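Cytochrome P450 reductase (Amycolatopsis methanolica 239, PDB 5OGX) transfers electrons from NADH through FAD and a [2Fe-2S] cluster to its partner cytochrome P450, which O-demethylates lignin-derived aromatics such as guaiacol. Local coordinates at residues T4-V14 against E17-V31. Numbering follows the deposited sequence.
Sequences TFAVSVGGRRV and EPGQTLLEAFLRGGV
Phe26 stands up from helix 22-28 and pushes its ring into a hollow walled by Val7, Val9 and Val14 of the hairpin. Val9 lies over one ring face, its CG1 3.8 Å from the centroid and 20° off the normal, a CH-pi contact set towards the ring's rim. This methyl is there because chi1 of 64° places it between the backbone N and carbonyl carbon. Val7 CG2 meets Phe26 CZ at 3.8 Å, and Val14 CG2 packs against Phe26 CD1. The long flat ring suits the job, spanning from the helix to the backbone at Ser8. Trimming Phe26 to an alanine would probably open a gap among Val7, Val9 and Val14 and leave Val9 CG1 without its aromatic partner.

Smaller bumps fill in around the ring. Towards the start of the helix, Leu22 CD2 fits against Val7 CG1 (3.7 Å). Ala25, short enough to let the strand come close, receives Val14 CG2 on its CB. Gly29 suits the tight spot beside Val14, since a CB there would strike Val14 CG1. Gly30, with positive phi, closes a Schellman motif and turns the chain so that Val31 points back at the hairpin. Val31 meets Val14 tip to tip, CG1 of Val14 lying 3.9 Å from its CG2. That same CG2 sits under the centre of the Arg12 guanidinium, 3.5 Å from CZ, where the bent arginine folds over it as a lid. Farther off, Pro18 CG touches Phe5 CE2 at 4.2 Å.

No hydrogen bond joins the two segments, and the helix rests on the hairpin mainly through apolar packing, with axes of strand 5-9 and the helix at 76°. This is the beta-grasp arrangement of [2Fe-2S] ferredoxin domains; here the side chain of Leu22 lies about 10 Å from the bound cluster.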
# COMPACT_ATOMS: atom_id res chain seq x y z
N THR A 4 -14.79 24.06 13.46
CA THR A 4 -14.84 22.72 12.88
C THR A 4 -16.27 22.29 12.56
O THR A 4 -17.23 22.82 13.12
CB THR A 4 -14.21 21.67 13.81
OG1 THR A 4 -15.14 21.34 14.85
CG2 THR A 4 -12.93 22.20 14.43
N PHE A 5 -16.41 21.32 11.66
CA PHE A 5 -17.70 20.76 11.30
C PHE A 5 -17.79 19.31 11.76
O PHE A 5 -16.79 18.59 11.79
CB PHE A 5 -17.94 20.82 9.79
CG PHE A 5 -18.03 22.22 9.25
CD1 PHE A 5 -19.12 23.02 9.53
CD2 PHE A 5 -17.02 22.73 8.44
CE1 PHE A 5 -19.20 24.31 9.03
CE2 PHE A 5 -17.10 24.00 7.93
CZ PHE A 5 -18.19 24.80 8.23
N ALA A 6 -19.00 18.90 12.12
CA ALA A 6 -19.25 17.52 12.50
C ALA A 6 -19.47 16.69 11.24
O ALA A 6 -20.32 17.03 10.41
CB ALA A 6 -20.47 17.45 13.42
N VAL A 7 -18.69 15.63 11.08
CA VAL A 7 -18.83 14.73 9.95
C VAL A 7 -19.01 13.31 10.47
O VAL A 7 -18.35 12.89 11.42
CB VAL A 7 -17.63 14.83 8.98
CG1 VAL A 7 -17.51 16.29 8.48
CG2 VAL A 7 -16.34 14.40 9.66
N SER A 8 -19.93 12.57 9.85
CA SER A 8 -20.30 11.27 10.39
C SER A 8 -20.37 10.24 9.28
O SER A 8 -20.75 10.55 8.14
CB SER A 8 -21.65 11.33 11.11
OG SER A 8 -22.68 11.64 10.20
N VAL A 9 -20.02 9.01 9.63
CA VAL A 9 -20.20 7.85 8.76
C VAL A 9 -20.50 6.65 9.65
O VAL A 9 -19.87 6.47 10.69
CB VAL A 9 -18.97 7.58 7.86
CG1 VAL A 9 -17.73 7.22 8.69
CG2 VAL A 9 -19.28 6.45 6.88
N GLY A 10 -21.47 5.83 9.23
CA GLY A 10 -21.76 4.61 9.97
C GLY A 10 -22.12 4.81 11.43
O GLY A 10 -21.79 3.95 12.26
N GLY A 11 -22.78 5.91 11.76
CA GLY A 11 -23.13 6.19 13.14
C GLY A 11 -22.01 6.78 13.98
O GLY A 11 -22.24 7.04 15.17
N ARG A 12 -20.84 7.00 13.41
CA ARG A 12 -19.68 7.51 14.13
C ARG A 12 -19.40 8.95 13.71
O ARG A 12 -19.29 9.23 12.51
CB ARG A 12 -18.45 6.64 13.87
CG ARG A 12 -18.46 5.28 14.58
CD ARG A 12 -17.60 5.31 15.85
NE ARG A 12 -16.32 4.64 15.67
CZ ARG A 12 -15.20 4.95 16.32
NH1 ARG A 12 -15.20 5.94 17.21
NH2 ARG A 12 -14.08 4.28 16.09
N ARG A 13 -19.24 9.84 14.68
CA ARG A 13 -18.96 11.24 14.40
C ARG A 13 -17.52 11.59 14.76
O ARG A 13 -16.99 11.12 15.77
CB ARG A 13 -19.91 12.15 15.19
CG ARG A 13 -19.53 13.64 15.14
CD ARG A 13 -20.14 14.41 16.30
NE ARG A 13 -19.62 15.78 16.37
CZ ARG A 13 -20.28 16.78 16.95
NH1 ARG A 13 -21.47 16.55 17.48
NH2 ARG A 13 -19.74 18.00 16.99
N VAL A 14 -16.89 12.41 13.92
CA VAL A 14 -15.65 13.10 14.28
C VAL A 14 -15.82 14.57 13.92
O VAL A 14 -16.78 14.97 13.24
CB VAL A 14 -14.41 12.50 13.58
CG1 VAL A 14 -14.32 11.00 13.83
CG2 VAL A 14 -14.43 12.80 12.10
N GLU A 17 -11.71 19.86 10.82
CA GLU A 17 -11.37 21.26 10.61
C GLU A 17 -11.72 21.65 9.17
O GLU A 17 -11.72 20.81 8.27
CB GLU A 17 -9.90 21.50 10.89
CG GLU A 17 -9.45 20.98 12.24
CD GLU A 17 -8.18 21.64 12.73
OE1 GLU A 17 -7.88 22.77 12.28
OE2 GLU A 17 -7.48 21.04 13.57
N PRO A 18 -12.05 22.92 8.94
CA PRO A 18 -12.49 23.33 7.59
C PRO A 18 -11.45 23.11 6.50
O PRO A 18 -11.83 22.95 5.33
CB PRO A 18 -12.82 24.81 7.77
CG PRO A 18 -13.19 24.93 9.21
CD PRO A 18 -12.27 23.99 9.93
N GLY A 19 -10.16 23.11 6.84
CA GLY A 19 -9.15 22.82 5.84
C GLY A 19 -8.75 21.36 5.75
O GLY A 19 -7.86 21.01 4.97
N GLN A 20 -9.40 20.50 6.53
CA GLN A 20 -9.04 19.10 6.66
C GLN A 20 -9.99 18.23 5.83
O GLN A 20 -11.18 18.54 5.72
CB GLN A 20 -9.10 18.70 8.14
CG GLN A 20 -8.76 17.28 8.47
CD GLN A 20 -8.72 17.06 9.96
OE1 GLN A 20 -9.54 17.60 10.71
NE2 GLN A 20 -7.76 16.29 10.41
N THR A 21 -9.45 17.16 5.25
CA THR A 21 -10.29 16.29 4.44
C THR A 21 -11.08 15.31 5.30
O THR A 21 -10.71 14.98 6.43
CB THR A 21 -9.44 15.50 3.44
OG1 THR A 21 -8.59 14.60 4.15
CG2 THR A 21 -8.61 16.44 2.59
N LEU A 22 -12.21 14.84 4.74
CA LEU A 22 -13.02 13.85 5.44
C LEU A 22 -12.20 12.63 5.81
O LEU A 22 -12.25 12.14 6.95
CB LEU A 22 -14.21 13.45 4.57
CG LEU A 22 -15.24 14.53 4.24
CD1 LEU A 22 -16.43 13.94 3.48
CD2 LEU A 22 -15.67 15.20 5.52
N LEU A 23 -11.45 12.08 4.85
CA LEU A 23 -10.68 10.88 5.13
C LEU A 23 -9.74 11.09 6.32
O LEU A 23 -9.68 10.26 7.22
CB LEU A 23 -9.89 10.43 3.90
CG LEU A 23 -9.06 9.17 4.17
CD1 LEU A 23 -9.95 7.95 4.50
CD2 LEU A 23 -8.17 8.87 2.98
N GLU A 24 -9.00 12.20 6.32
CA GLU A 24 -8.01 12.38 7.38
C GLU A 24 -8.68 12.61 8.73
O GLU A 24 -8.19 12.13 9.75
CB GLU A 24 -7.07 13.53 7.03
CG GLU A 24 -6.18 13.11 5.87
CD GLU A 24 -4.91 13.88 5.77
OE1 GLU A 24 -4.83 14.98 6.36
OE2 GLU A 24 -3.99 13.39 5.07
N ALA A 25 -9.82 13.30 8.74
CA ALA A 25 -10.55 13.47 9.99
C ALA A 25 -11.00 12.12 10.55
O ALA A 25 -10.85 11.86 11.75
CB ALA A 25 -11.75 14.40 9.78
N PHE A 26 -11.56 11.25 9.69
CA PHE A 26 -12.01 9.95 10.16
C PHE A 26 -10.83 9.10 10.64
O PHE A 26 -10.85 8.58 11.76
CB PHE A 26 -12.80 9.21 9.08
CG PHE A 26 -14.20 9.76 8.86
CD1 PHE A 26 -15.10 9.85 9.92
CD2 PHE A 26 -14.61 10.19 7.61
CE1 PHE A 26 -16.38 10.38 9.74
CE2 PHE A 26 -15.89 10.72 7.42
CZ PHE A 26 -16.78 10.81 8.48
N LEU A 27 -9.79 8.95 9.81
CA LEU A 27 -8.71 8.06 10.24
C LEU A 27 -7.98 8.59 11.46
O LEU A 27 -7.53 7.81 12.31
CB LEU A 27 -7.72 7.81 9.10
CG LEU A 27 -8.24 7.15 7.82
CD1 LEU A 27 -7.10 7.02 6.80
CD2 LEU A 27 -8.87 5.79 8.11
N ARG A 28 -7.82 9.91 11.57
CA ARG A 28 -7.19 10.45 12.77
C ARG A 28 -8.03 10.17 14.01
O ARG A 28 -7.48 10.07 15.12
CB ARG A 28 -6.94 11.95 12.60
CG ARG A 28 -5.78 12.27 11.66
CD ARG A 28 -5.45 13.74 11.70
NE ARG A 28 -4.32 14.08 10.85
CZ ARG A 28 -3.05 14.08 11.26
NH1 ARG A 28 -2.76 13.75 12.50
NH2 ARG A 28 -2.08 14.42 10.41
N GLY A 29 -9.34 10.02 13.85
CA GLY A 29 -10.20 9.60 14.92
C GLY A 29 -10.33 8.11 15.11
O GLY A 29 -11.16 7.67 15.92
N GLY A 30 -9.53 7.31 14.40
CA GLY A 30 -9.64 5.87 14.48
C GLY A 30 -10.89 5.29 13.86
O GLY A 30 -11.29 4.18 14.22
N VAL A 31 -11.54 6.04 12.96
CA VAL A 31 -12.79 5.63 12.32
C VAL A 31 -12.43 5.24 10.89
O VAL A 31 -11.98 6.09 10.11
CB VAL A 31 -13.82 6.76 12.32
CG1 VAL A 31 -15.04 6.36 11.50
CG2 VAL A 31 -14.20 7.15 13.75